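Local coordinates for metallo-beta-lactamase domain-containing protein (Enterococcus faecalis, PDB 2AZ4) that is of uncertain function but carries a two-zinc metallo-beta-lactamase-type site and may act, like relatives in its family, as an RNA-binding exonuclease, at residues 51-65 against 71-83. Numbering follows the deposited sequence.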
ATOM      1  N   ILE A  51       4.149  22.270   0.705  1.00 26.08           N
ATOM      2  CA  ILE A  51       5.495  21.761   0.426  1.00 26.00           C
ATOM      3  C   ILE A  51       6.585  22.305   1.382  1.00 26.46           C
ATOM      4  O   ILE A  51       7.401  21.545   1.894  1.00 26.57           O
ATOM      5  CB  ILE A  51       5.873  21.888  -1.072  1.00 25.95           C
ATOM      6  CG1 ILE A  51       7.162  21.096  -1.374  1.00 25.86           C
ATOM      7  CG2 ILE A  51       5.899  23.356  -1.524  1.00 24.93           C
ATOM      8  CD1 ILE A  51       7.022  20.146  -2.542  1.00 25.73           C
ATOM      9  N   GLU A  52       6.553  23.602   1.666  1.00 27.48           N
ATOM     10  CA  GLU A  52       7.517  24.239   2.577  1.00 28.05           C
ATOM     11  C   GLU A  52       7.474  23.649   3.978  1.00 27.41           C
ATOM     12  O   GLU A  52       8.507  23.449   4.617  1.00 27.85           O
ATOM     13  CB  GLU A  52       7.246  25.741   2.657  1.00 28.86           C
ATOM     14  CG  GLU A  52       8.239  26.596   1.883  1.00 33.56           C
ATOM     15  CD  GLU A  52       7.972  26.634   0.393  1.00 39.25           C
ATOM     16  OE1 GLU A  52       6.780  26.688  -0.001  1.00 43.16           O
ATOM     17  OE2 GLU A  52       8.958  26.631  -0.389  1.00 42.31           O
ATOM     18  N   THR A  53       6.266  23.377   4.450  1.00 26.48           N
ATOM     19  CA  THR A  53       6.052  22.804   5.762  1.00 26.05           C
ATOM     20  C   THR A  53       6.666  21.413   5.799  1.00 25.38           C
ATOM     21  O   THR A  53       7.379  21.072   6.743  1.00 24.49           O
ATOM     22  CB  THR A  53       4.540  22.782   6.106  1.00 26.07           C
ATOM     23  OG1 THR A  53       4.026  24.118   6.000  1.00 27.23           O
ATOM     24  CG2 THR A  53       4.288  22.267   7.514  1.00 26.20           C
ATOM     25  N   LEU A  54       6.405  20.634   4.749  1.00 24.56           N
ATOM     26  CA  LEU A  54       6.941  19.283   4.618  1.00 24.21           C
ATOM     27  C   LEU A  54       8.461  19.285   4.467  1.00 24.26           C
ATOM     28  O   LEU A  54       9.137  18.438   5.036  1.00 24.18           O
ATOM     29  CB  LEU A  54       6.270  18.525   3.453  1.00 23.97           C
ATOM     30  CG  LEU A  54       4.745  18.284   3.495  1.00 23.01           C
ATOM     31  CD1 LEU A  54       4.315  17.566   2.220  1.00 22.89           C
ATOM     32  CD2 LEU A  54       4.322  17.498   4.718  1.00 23.80           C
ATOM     33  N   ILE A  55       8.983  20.249   3.709  1.00 24.35           N
ATOM     34  CA  ILE A  55      10.417  20.409   3.526  1.00 25.51           C
ATOM     35  C   ILE A  55      11.068  20.757   4.886  1.00 26.04           C
ATOM     36  O   ILE A  55      11.941  20.021   5.364  1.00 26.59           O
ATOM     37  CB  ILE A  55      10.723  21.469   2.418  1.00 25.18           C
ATOM     38  CG1 ILE A  55      10.481  20.861   1.028  1.00 25.46           C
ATOM     39  CG2 ILE A  55      12.155  21.990   2.521  1.00 26.80           C
ATOM     40  CD1 ILE A  55      11.372  19.682   0.699  1.00 23.82           C
ATOM     41  N   ASN A  56      10.582  21.833   5.510  1.00 26.50           N
ATOM     42  CA  ASN A  56      11.084  22.330   6.806  1.00 26.83           C
ATOM     43  C   ASN A  56      11.053  21.285   7.919  1.00 26.53           C
ATOM     44  O   ASN A  56      11.856  21.309   8.833  1.00 26.96           O
ATOM     45  CB  ASN A  56      10.281  23.553   7.252  1.00 26.99           C
ATOM     46  CG  ASN A  56      10.574  24.799   6.420  1.00 30.00           C
ATOM     47  OD1 ASN A  56      11.480  24.814   5.592  1.00 34.27           O
ATOM     48  ND2 ASN A  56       9.804  25.858   6.648  1.00 33.63           N
ATOM     49  N   ASN A  57      10.099  20.375   7.845  1.00 26.09           N
ATOM     50  CA  ASN A  57       9.982  19.323   8.842  1.00 25.57           C
ATOM     51  C   ASN A  57      10.596  18.009   8.410  1.00 24.77           C
ATOM     52  O   ASN A  57      10.429  16.984   9.082  1.00 24.84           O
ATOM     53  CB  ASN A  57       8.519  19.159   9.244  1.00 25.54           C
ATOM     54  CG  ASN A  57       8.067  20.258  10.176  1.00 27.52           C
ATOM     55  OD1 ASN A  57       8.430  20.260  11.350  1.00 28.03           O
ATOM     56  ND2 ASN A  57       7.291  21.215   9.655  1.00 27.23           N
ATOM     57  N   ARG A  58      11.298  18.044   7.280  1.00 24.53           N
ATOM     58  CA  ARG A  58      12.014  16.881   6.772  1.00 24.74           C
ATOM     59  C   ARG A  58      11.100  15.697   6.453  1.00 23.89           C
ATOM     60  O   ARG A  58      11.547  14.549   6.473  1.00 23.88           O
ATOM     61  CB  ARG A  58      13.084  16.458   7.787  1.00 25.30           C
ATOM     62  CG  ARG A  58      14.348  15.906   7.228  1.00 27.89           C
ATOM     63  CD  ARG A  58      14.750  14.697   8.083  1.00 32.41           C
ATOM     64  NE  ARG A  58      16.155  14.704   8.466  1.00 33.97           N
ATOM     65  CZ  ARG A  58      16.741  13.732   9.162  1.00 33.17           C
ATOM     66  NH1 ARG A  58      16.043  12.670   9.569  1.00 31.28           N
ATOM     67  NH2 ARG A  58      18.022  13.825   9.448  1.00 32.09           N
ATOM     68  N   LEU A  59       9.828  15.957   6.138  1.00 22.93           N
ATOM     69  CA  LEU A  59       8.938  14.848   5.794  1.00 22.32           C
ATOM     70  C   LEU A  59       9.040  14.465   4.313  1.00 20.94           C
ATOM     71  O   LEU A  59       8.699  13.350   3.917  1.00 19.65           O
ATOM     72  CB  LEU A  59       7.499  15.137   6.231  1.00 22.66           C
ATOM     73  CG  LEU A  59       7.434  15.450   7.716  1.00 23.67           C
ATOM     74  CD1 LEU A  59       6.101  16.082   8.023  1.00 25.11           C
ATOM     75  CD2 LEU A  59       7.632  14.163   8.559  1.00 24.41           C
ATOM     76  N   VAL A  60       9.526  15.400   3.502  1.00 19.92           N
ATOM     77  CA  VAL A  60       9.806  15.114   2.105  1.00 18.85           C
ATOM     78  C   VAL A  60      11.222  15.625   1.859  1.00 18.74           C
ATOM     79  O   VAL A  60      11.682  16.507   2.581  1.00 17.79           O
ATOM     80  CB  VAL A  60       8.764  15.792   1.136  1.00 19.51           C
ATOM     81  CG1 VAL A  60       7.366  15.439   1.538  1.00 18.02           C
ATOM     82  CG2 VAL A  60       8.915  17.315   1.112  1.00 17.26           C
ATOM     83  N   PRO A  61      11.923  15.071   0.849  1.00 18.84           N
ATOM     84  CA  PRO A  61      13.283  15.546   0.619  1.00 19.21           C
ATOM     85  C   PRO A  61      13.335  16.803  -0.247  1.00 20.29           C
ATOM     86  O   PRO A  61      12.396  17.077  -0.997  1.00 20.04           O
ATOM     87  CB  PRO A  61      13.924  14.367  -0.127  1.00 18.69           C
ATOM     88  CG  PRO A  61      12.791  13.792  -0.942  1.00 18.97           C
ATOM     89  CD  PRO A  61      11.539  13.994  -0.092  1.00 18.00           C
ATOM     90  N   GLU A  62      14.445  17.542  -0.149  1.00 21.64           N
ATOM     91  CA  GLU A  62      14.792  18.604  -1.084  1.00 23.19           C
ATOM     92  C   GLU A  62      15.163  17.968  -2.402  1.00 23.33           C
ATOM     93  O   GLU A  62      16.047  17.111  -2.444  1.00 23.81           O
ATOM     94  CB  GLU A  62      16.012  19.377  -0.564  1.00 24.08           C
ATOM     95  CG  GLU A  62      15.761  20.154   0.704  1.00 26.64           C
ATOM     96  CD  GLU A  62      15.505  21.657   0.463  1.00 32.01           C
ATOM     97  OE1 GLU A  62      15.540  22.411   1.458  1.00 34.55           O
ATOM     98  OE2 GLU A  62      15.278  22.097  -0.693  1.00 33.39           O
ATOM     99  N   LEU A  63      14.491  18.355  -3.482  1.00 23.00           N
ATOM    100  CA  LEU A  63      14.729  17.718  -4.773  1.00 22.31           C
ATOM    101  C   LEU A  63      14.784  18.776  -5.854  1.00 23.10           C
ATOM    102  O   LEU A  63      14.000  19.717  -5.847  1.00 22.07           O
ATOM    103  CB  LEU A  63      13.654  16.671  -5.098  1.00 21.84           C
ATOM    104  CG  LEU A  63      13.519  15.390  -4.251  1.00 20.49           C
ATOM    105  CD1 LEU A  63      12.244  14.603  -4.622  1.00 22.81           C
ATOM    106  CD2 LEU A  63      14.725  14.489  -4.387  1.00 20.40           C
ATOM    107  N   LYS A  64      15.707  18.613  -6.796  1.00 23.01           N
ATOM    108  CA  LYS A  64      15.882  19.625  -7.824  1.00 23.99           C
ATOM    109  C   LYS A  64      15.054  19.252  -9.027  1.00 23.95           C
ATOM    110  O   LYS A  64      15.143  18.121  -9.506  1.00 24.58           O
ATOM    111  CB  LYS A  64      17.363  19.758  -8.203  1.00 23.63           C
ATOM    112  CG  LYS A  64      17.633  20.767  -9.311  1.00 25.72           C
ATOM    113  CD  LYS A  64      19.094  20.689  -9.759  1.00 29.48           C
ATOM    114  CE  LYS A  64      19.285  21.309 -11.140  1.00 31.39           C
ATOM    115  NZ  LYS A  64      18.537  20.579 -12.217  1.00 32.19           N
ATOM    116  N   ASP A  65      14.265  20.214  -9.514  1.00 24.17           N
ATOM    117  CA  ASP A  65      13.506  20.089 -10.765  1.00 24.79           C
ATOM    118  C   ASP A  65      12.678  18.801 -10.850  1.00 23.70           C
ATOM    119  O   ASP A  65      12.737  18.065 -11.831  1.00 24.12           O
ATOM    120  CB  ASP A  65      14.435  20.224 -11.977  1.00 25.81           C
ATOM    121  CG  ASP A  65      14.886  21.665 -12.215  1.00 29.42           C
ATOM    122  OD1 ASP A  65      14.046  22.604 -12.169  1.00 32.47           O
ATOM    123  OD2 ASP A  65      16.096  21.865 -12.462  1.00 34.45           O
ATOM    124  N   LEU A  71       4.213  25.320  -7.407  1.00 23.62           N
ATOM    125  CA  LEU A  71       4.229  25.347  -5.942  1.00 24.23           C
ATOM    126  C   LEU A  71       5.160  26.440  -5.403  1.00 24.93           C
ATOM    127  O   LEU A  71       5.048  26.848  -4.242  1.00 24.97           O
ATOM    128  CB  LEU A  71       4.645  23.976  -5.374  1.00 24.10           C
ATOM    129  CG  LEU A  71       3.714  22.776  -5.619  1.00 22.83           C
ATOM    130  CD1 LEU A  71       4.412  21.450  -5.226  1.00 22.15           C
ATOM    131  CD2 LEU A  71       2.381  22.934  -4.884  1.00 19.12           C
ATOM    132  N   GLY A  72       6.072  26.916  -6.241  1.00 25.87           N
ATOM    133  CA  GLY A  72       6.982  27.978  -5.830  1.00 28.10           C
ATOM    134  C   GLY A  72       8.018  27.518  -4.823  1.00 29.41           C
ATOM    135  O   GLY A  72       8.545  28.325  -4.047  1.00 29.68           O
ATOM    136  N   TYR A  73       8.312  26.218  -4.834  1.00 30.16           N
ATOM    137  CA  TYR A  73       9.376  25.667  -4.006  1.00 30.61           C
ATOM    138  C   TYR A  73      10.696  26.016  -4.679  1.00 31.07           C
ATOM    139  O   TYR A  73      10.812  25.929  -5.897  1.00 30.58           O
ATOM    140  CB  TYR A  73       9.206  24.150  -3.883  1.00 30.61           C
ATOM    141  CG  TYR A  73      10.474  23.409  -3.560  1.00 29.88           C
ATOM    142  CD1 TYR A  73      10.942  23.340  -2.247  1.00 28.90           C
ATOM    143  CD2 TYR A  73      11.215  22.786  -4.565  1.00 29.43           C
ATOM    144  CE1 TYR A  73      12.116  22.664  -1.940  1.00 30.94           C
ATOM    145  CE2 TYR A  73      12.394  22.113  -4.270  1.00 30.24           C
ATOM    146  CZ  TYR A  73      12.826  22.045  -2.956  1.00 30.56           C
ATOM    147  OH  TYR A  73      13.986  21.382  -2.655  1.00 32.38           O
ATOM    148  N   GLU A  74      11.682  26.427  -3.894  1.00 31.95           N
ATOM    149  CA  GLU A  74      13.008  26.722  -4.442  1.00 33.33           C
ATOM    150  C   GLU A  74      14.023  25.721  -3.898  1.00 32.35           C
ATOM    151  O   GLU A  74      14.283  25.690  -2.688  1.00 31.72           O
ATOM    152  CB  GLU A  74      13.436  28.161  -4.104  1.00 33.63           C
ATOM    153  CG  GLU A  74      14.582  28.672  -5.004  1.00 35.77           C
ATOM    154  CD  GLU A  74      14.721  30.198  -5.008  1.00 37.14           C
ATOM    155  OE1 GLU A  74      14.338  30.856  -4.006  1.00 39.83           O
ATOM    156  OE2 GLU A  74      15.219  30.735  -6.033  1.00 42.14           O
ATOM    157  N   TYR A  75      14.570  24.893  -4.790  1.00 31.90           N
ATOM    158  CA  TYR A  75      15.552  23.887  -4.393  1.00 31.81           C
ATOM    159  C   TYR A  75      16.857  24.490  -3.909  1.00 32.69           C
ATOM    160  O   TYR A  75      17.445  25.333  -4.587  1.00 32.15           O
ATOM    161  CB  TYR A  75      15.872  22.907  -5.521  1.00 30.86           C
ATOM    162  CG  TYR A  75      17.004  21.962  -5.162  1.00 29.61           C
ATOM    163  CD1 TYR A  75      16.781  20.849  -4.352  1.00 29.25           C
ATOM    164  CD2 TYR A  75      18.296  22.196  -5.607  1.00 28.57           C
ATOM    165  CE1 TYR A  75      17.815  19.991  -4.008  1.00 28.00           C
ATOM    166  CE2 TYR A  75      19.328  21.359  -5.267  1.00 27.44           C
ATOM    167  CZ  TYR A  75      19.086  20.257  -4.477  1.00 29.30           C
ATOM    168  OH  TYR A  75      20.127  19.420  -4.163  1.00 28.29           O
ATOM    169  N   HIS A  76      17.298  24.015  -2.750  1.00 34.21           N
ATOM    170  CA  HIS A  76      18.642  24.283  -2.253  1.00 35.93           C
ATOM    171  C   HIS A  76      19.337  23.004  -1.800  1.00 36.09           C
ATOM    172  O   HIS A  76      18.802  22.211  -1.007  1.00 35.94           O
ATOM    173  CB  HIS A  76      18.616  25.372  -1.172  1.00 36.87           C
ATOM    174  CG  HIS A  76      18.133  26.692  -1.693  1.00 38.72           C
ATOM    175  ND1 HIS A  76      18.678  27.290  -2.813  1.00 40.94           N
ATOM    176  CD2 HIS A  76      17.112  27.491  -1.300  1.00 41.00           C
ATOM    177  CE1 HIS A  76      18.034  28.417  -3.068  1.00 41.71           C
ATOM    178  NE2 HIS A  76      17.082  28.565  -2.162  1.00 41.87           N
ATOM    179  N   GLY A  77      20.518  22.782  -2.359  1.00 36.22           N
ATOM    180  CA  GLY A  77      21.277  21.582  -2.053  1.00 36.03           C
ATOM    181  C   GLY A  77      22.439  21.436  -3.001  1.00 36.02           C
ATOM    182  O   GLY A  77      22.749  22.355  -3.760  1.00 36.25           O
ATOM    183  N   ALA A  78      23.060  20.260  -2.970  1.00 35.99           N
ATOM    184  CA  ALA A  78      24.305  20.007  -3.689  1.00 35.79           C
ATOM    185  C   ALA A  78      24.108  19.659  -5.162  1.00 35.33           C
ATOM    186  O   ALA A  78      25.074  19.686  -5.928  1.00 34.99           O
ATOM    187  CB  ALA A  78      25.096  18.890  -2.987  1.00 36.11           C
ATOM    188  N   GLU A  79      22.875  19.316  -5.553  1.00 34.74           N
ATOM    189  CA  GLU A  79      22.616  18.811  -6.909  1.00 33.87           C
ATOM    190  C   GLU A  79      23.011  19.829  -7.977  1.00 34.29           C
ATOM    191  O   GLU A  79      22.533  20.964  -7.970  1.00 34.44           O
ATOM    192  CB  GLU A  79      21.164  18.322  -7.085  1.00 32.93           C
ATOM    193  CG  GLU A  79      20.858  17.759  -8.476  1.00 31.31           C
ATOM    194  CD  GLU A  79      21.715  16.558  -8.847  1.00 29.99           C
ATOM    195  OE1 GLU A  79      21.392  15.429  -8.419  1.00 28.09           O
ATOM    196  OE2 GLU A  79      22.705  16.732  -9.587  1.00 29.54           O
ATOM    197  N   ASP A  80      23.900  19.406  -8.873  1.00 34.63           N
ATOM    198  CA  ASP A  80      24.543  20.303  -9.835  1.00 35.76           C
ATOM    199  C   ASP A  80      24.379  19.874 -11.286  1.00 35.56           C
ATOM    200  O   ASP A  80      24.988  20.476 -12.172  1.00 35.99           O
ATOM    201  CB  ASP A  80      26.052  20.490  -9.517  1.00 35.98           C
ATOM    202  CG  ASP A  80      26.843  19.163  -9.453  1.00 38.34           C
ATOM    203  OD1 ASP A  80      26.279  18.064  -9.691  1.00 40.60           O
ATOM    204  OD2 ASP A  80      28.064  19.225  -9.152  1.00 39.38           O
ATOM    205  N   LYS A  81      23.565  18.845 -11.523  1.00 34.91           N
ATOM    206  CA  LYS A  81      23.319  18.323 -12.866  1.00 34.78           C
ATOM    207  C   LYS A  81      21.887  18.573 -13.302  1.00 33.57           C
ATOM    208  O   LYS A  81      20.965  18.492 -12.496  1.00 33.04           O
ATOM    209  CB  LYS A  81      23.609  16.805 -12.943  1.00 34.68           C
ATOM    210  CG  LYS A  81      25.053  16.423 -12.643  1.00 36.29           C
ATOM    211  CD  LYS A  81      25.372  14.971 -13.048  1.00 37.00           C
ATOM    212  CE  LYS A  81      26.897  14.725 -13.141  1.00 40.18           C
ATOM    213  NZ  LYS A  81      27.580  15.390 -14.333  1.00 41.61           N
ATOM    214  N   ASP A  82      21.727  18.870 -14.588  1.00 32.99           N
ATOM    215  CA  ASP A  82      20.423  18.914 -15.248  1.00 32.59           C
ATOM    216  C   ASP A  82      20.211  17.579 -15.939  1.00 31.57           C
ATOM    217  O   ASP A  82      21.170  16.960 -16.417  1.00 31.99           O
ATOM    218  CB  ASP A  82      20.370  20.027 -16.289  1.00 33.16           C
ATOM    219  CG  ASP A  82      20.335  21.411 -15.672  1.00 34.77           C
ATOM    220  OD1 ASP A  82      20.007  21.552 -14.475  1.00 37.30           O
ATOM    221  OD2 ASP A  82      20.643  22.374 -16.396  1.00 38.96           O
ATOM    222  N   TYR A  83      18.966  17.122 -15.977  1.00 30.02           N
ATOM    223  CA  TYR A  83      18.645  15.840 -16.602  1.00 28.24           C
ATOM    224  C   TYR A  83      17.688  16.034 -17.779  1.00 27.68           C
ATOM    225  O   TYR A  83      16.724  16.795 -17.683  1.00 26.95           O
ATOM    226  CB  TYR A  83      18.079  14.867 -15.562  1.00 27.48           C
ATOM    227  CG  TYR A  83      19.141  14.402 -14.591  1.00 26.80           C
ATOM    228  CD1 TYR A  83      19.957  13.315 -14.896  1.00 25.02           C
ATOM    229  CD2 TYR A  83      19.339  15.054 -13.374  1.00 24.16           C
ATOM    230  CE1 TYR A  83      20.952  12.888 -14.029  1.00 24.92           C
ATOM    231  CE2 TYR A  83      20.334  14.630 -12.485  1.00 25.52           C
ATOM    232  CZ  TYR A  83      21.140  13.549 -12.831  1.00 26.60           C
ATOM    233  OH  TYR A  83      22.124  13.123 -11.968  1.00 27.18           O
TER
HETATM  234  O   HOH W   1      18.289  17.940 -11.476  1.00 24.65           O
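Lys64 CB sits over the centre of the Tyr75 ring, 3.7 Å from its centroid and only 12° off the normal, a CH-pi contact, while the carbonyl carbon of Glu62 lies in the ring plane at the edge. Above one face of the Tyr73 ring, toward the rim, lies Tyr75 N of its own segment, and Glu62 OE2 and Leu63 O are at its edge; outside the two segments, Tyr67 meets it edge-to-face. Ile55 CG1 comes within 3.8 Å of Tyr73 CE1, carrying the apolar packing back to helix 51-56, whose Ile51 CD1 meets Leu71 CD1 of the other segment at 4.0 Å.

Tyr73 OH donates to Glu62 OE2 at 2.5 Å, very short, with the carboxylate and ring planes 49° apart. The same oxygen takes a weak bond from His76 N, and Leu63 N gives another weak one to Tyr73 OH. The Lys64 chain stays extended until its last torsion (chi4 -64°), passing Glu79 before it turns NZ toward Asp82. There NZ forms salt bridges with Asp82 OD1 at 2.9 Å and Asp65 OD2 at 2.8 Å, each through an anti lone pair, and also hydrogen-bonds to Lys81 O, directly and through a water.

Away from the zinc site, this surface contact ties helix 51-56 and its following loop to the irregular chain leading into strand 85-89. Lys64 probably offsets the repulsion between the two nearby aspartates, and one Glu62 oxygen ties both Tyr73 and, weakly, His76 to the loop after the helix.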